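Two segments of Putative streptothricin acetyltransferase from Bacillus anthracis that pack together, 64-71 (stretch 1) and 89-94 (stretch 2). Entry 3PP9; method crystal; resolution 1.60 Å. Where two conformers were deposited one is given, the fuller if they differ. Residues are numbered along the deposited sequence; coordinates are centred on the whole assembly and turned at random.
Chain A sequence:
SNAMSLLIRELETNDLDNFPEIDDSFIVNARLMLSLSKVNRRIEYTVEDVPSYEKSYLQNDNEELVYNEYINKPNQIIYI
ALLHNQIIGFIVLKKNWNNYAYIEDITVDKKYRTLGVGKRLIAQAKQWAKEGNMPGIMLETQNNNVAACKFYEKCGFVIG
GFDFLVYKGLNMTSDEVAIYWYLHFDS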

# COMPACT_ATOMS: atom_id res chain seq x y z
N GLU A 64 8.10 3.37 -12.93
CA GLU A 64 9.08 2.69 -13.78
C GLU A 64 10.29 2.27 -12.95
O GLU A 64 10.66 2.97 -12.00
N LEU A 65 10.89 1.14 -13.31
CA LEU A 65 12.07 0.60 -12.61
C LEU A 65 13.37 1.09 -13.25
O LEU A 65 13.65 0.76 -14.42
N VAL A 66 14.16 1.86 -12.51
CA VAL A 66 15.44 2.38 -12.99
C VAL A 66 16.49 1.78 -12.06
O VAL A 66 16.59 2.18 -10.90
N TYR A 67 17.27 0.83 -12.58
CA TYR A 67 18.26 0.13 -11.74
C TYR A 67 19.22 1.06 -10.99
O TYR A 67 19.56 0.81 -9.82
N ASN A 68 19.66 2.13 -11.64
CA ASN A 68 20.62 3.06 -11.02
C ASN A 68 20.14 3.67 -9.70
O ASN A 68 20.94 4.08 -8.87
N GLU A 69 18.82 3.73 -9.52
CA GLU A 69 18.24 4.28 -8.30
C GLU A 69 18.48 3.40 -7.09
O GLU A 69 18.26 3.84 -5.96
N TYR A 70 18.94 2.18 -7.32
CA TYR A 70 19.18 1.19 -6.27
C TYR A 70 20.63 0.94 -5.99
O TYR A 70 20.96 0.09 -5.19
N ILE A 71 21.51 1.70 -6.65
CA ILE A 71 22.94 1.54 -6.43
C ILE A 71 23.42 2.55 -5.40
O ILE A 71 23.04 3.73 -5.45
N GLY A 89 18.67 -13.20 -13.74
CA GLY A 89 17.58 -12.86 -12.82
C GLY A 89 18.02 -11.78 -11.85
O GLY A 89 19.20 -11.46 -11.78
N PHE A 90 17.07 -11.19 -11.14
CA PHE A 90 17.39 -10.13 -10.20
C PHE A 90 16.24 -9.93 -9.22
O PHE A 90 15.13 -10.42 -9.43
N ILE A 91 16.54 -9.28 -8.10
CA ILE A 91 15.55 -8.94 -7.11
C ILE A 91 15.80 -7.49 -6.68
O ILE A 91 16.96 -7.09 -6.47
N VAL A 92 14.71 -6.72 -6.60
CA VAL A 92 14.73 -5.30 -6.26
C VAL A 92 14.07 -5.15 -4.88
O VAL A 92 12.93 -5.54 -4.68
N LEU A 93 14.80 -4.56 -3.94
CA LEU A 93 14.33 -4.43 -2.58
C LEU A 93 14.42 -3.02 -2.01
O LEU A 93 15.32 -2.26 -2.37
N LYS A 94 13.49 -2.69 -1.12
CA LYS A 94 13.53 -1.40 -0.42
C LYS A 94 13.09 -1.68 1.01
O LYS A 94 12.62 -2.78 1.33

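How does the first part of stretch 1 reach the strand? Glu 64 stays out of reach, so the contact starts with Leu 65, whose CA-to-CB bond points toward stretch 2. With chi1 at t and chi2 at p, its CD2 methyl touches two side chains of the strand: it lies 4.1 Å from CE2 of Phe 90 and 4.0 Å from CG2 of Val 92. These are ordinary van der Waals distances between apolar groups. Phe 90 and Val 92 are two residues apart on an extended strand, so the CA-to-CB bonds of both point toward stretch 1, and a single leucine can touch them both.

What does Tyr 67 add, given that its CA-to-CB bond points sideways? The length of the side chain makes up the difference. In the m rotamer, with chi2 at -43°, the ring extends so that its end comes nearer to the strand and meets Phe 90, which holds chi1 at p and chi2 at -93°. The edge of the tyrosine faces the flat side of the phenylalanine, with centroids 5.6 Å apart and planes at 68°. CE1 of Tyr 67 stands 4.3 Å from CE2 of Phe 90, while OH of Tyr 67 is 3.9 Å from CE1 of Phe 90, a contact with ring carbon that is not a hydrogen bond.

How does the chain bring Tyr 70 back to the strand after Asn 68 and Glu 69, which make no contact? Residues 67-70 form a short 3-10 segment, and the bond from Tyr 70 N to Tyr 67 O, 2.9 Å long, joins residues three apart, closing a four-residue turn. The CA-to-CB bond of Tyr 70 points toward the strand, with chi1 at m and chi2 at 80°. One face of its ring receives a methyl of Val 92, a residue with chi1 at t: CG1 of Val 92 lies 3.5 Å from the centroid of the Tyr 70 ring, 24° off the normal, in a CH-pi contact. The nearest atoms, CE2 of Tyr 70 and CG1 of Val 92, are 3.3 Å apart, a snug fit.

Does anything polar tie the two stretches together? No hydrogen bond crosses between them. The backbone oxygen O of Leu 93 sits at the edge of the Tyr 70 ring, 3.7 Å from CE2 of Tyr 70, although the CA-to-CB bond of Leu 93 points away. The packing rests on apolar and aromatic surfaces.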

# COMPACT_ATOMS: atom_id res chain seq x y z
CB GLU A 64 9.55 3.62 -14.90
CG GLU A 64 8.43 4.20 -15.77
CD GLU A 64 8.96 5.08 -16.90
OE1 GLU A 64 10.20 5.22 -17.01
OE2 GLU A 64 8.14 5.62 -17.68
CB LEU A 65 12.07 -0.93 -12.63
CG LEU A 65 13.30 -1.62 -12.06
CD1 LEU A 65 13.54 -1.21 -10.58
CD2 LEU A 65 13.20 -3.14 -12.18
CB VAL A 66 15.49 3.89 -12.93
CG1 VAL A 66 16.86 4.40 -13.40
CG2 VAL A 66 14.38 4.49 -13.80
CB TYR A 67 19.09 -0.90 -12.52
CG TYR A 67 18.35 -1.93 -13.35
CD1 TYR A 67 17.24 -2.58 -12.87
CD2 TYR A 67 18.88 -2.34 -14.56
CE1 TYR A 67 16.60 -3.56 -13.64
CE2 TYR A 67 18.26 -3.30 -15.34
CZ TYR A 67 17.13 -3.91 -14.88
OH TYR A 67 16.53 -4.87 -15.67
CB ASN A 68 20.97 4.17 -12.02
CG ASN A 68 22.16 5.00 -11.59
OD1 ASN A 68 22.11 6.23 -11.61
ND2 ASN A 68 23.23 4.34 -11.20
CB GLU A 69 16.72 4.44 -8.45
CG GLU A 69 16.28 5.41 -9.51
CD GLU A 69 14.76 5.56 -9.58
OE1 GLU A 69 14.03 4.90 -8.80
OE2 GLU A 69 14.29 6.35 -10.42
CB TYR A 70 18.46 -0.13 -6.61
CG TYR A 70 16.96 0.03 -6.58
CD1 TYR A 70 16.28 0.59 -7.63
CD2 TYR A 70 16.23 -0.40 -5.48
CE1 TYR A 70 14.90 0.76 -7.58
CE2 TYR A 70 14.86 -0.23 -5.43
CZ TYR A 70 14.20 0.33 -6.47
OH TYR A 70 12.84 0.50 -6.42
CB ILE A 71 23.72 1.67 -7.76
CG1 ILE A 71 23.33 0.52 -8.67
CG2 ILE A 71 25.23 1.65 -7.49
CD1 ILE A 71 23.96 0.52 -10.05
CB PHE A 90 17.72 -8.82 -10.93
CG PHE A 90 16.59 -8.29 -11.75
CD1 PHE A 90 16.47 -8.61 -13.09
CD2 PHE A 90 15.63 -7.49 -11.18
CE1 PHE A 90 15.41 -8.12 -13.85
CE2 PHE A 90 14.56 -7.00 -11.94
CZ PHE A 90 14.45 -7.33 -13.26
CB ILE A 91 15.51 -9.94 -5.92
CG1 ILE A 91 14.29 -9.70 -5.05
CG2 ILE A 91 16.82 -9.90 -5.13
CD1 ILE A 91 14.02 -10.83 -4.05
CB VAL A 92 13.94 -4.47 -7.30
CG1 VAL A 92 14.08 -2.97 -7.02
CG2 VAL A 92 14.43 -4.77 -8.75
CB LEU A 93 15.27 -5.27 -1.70
CG LEU A 93 15.35 -6.76 -2.04
CD1 LEU A 93 16.50 -7.43 -1.33
CD2 LEU A 93 14.05 -7.44 -1.71
CB LYS A 94 12.56 -0.37 -0.97
CG LYS A 94 11.12 -0.65 -0.68
CD LYS A 94 10.23 0.54 -1.02
CE LYS A 94 8.77 0.24 -0.69
NZ LYS A 94 7.87 1.39 -1.02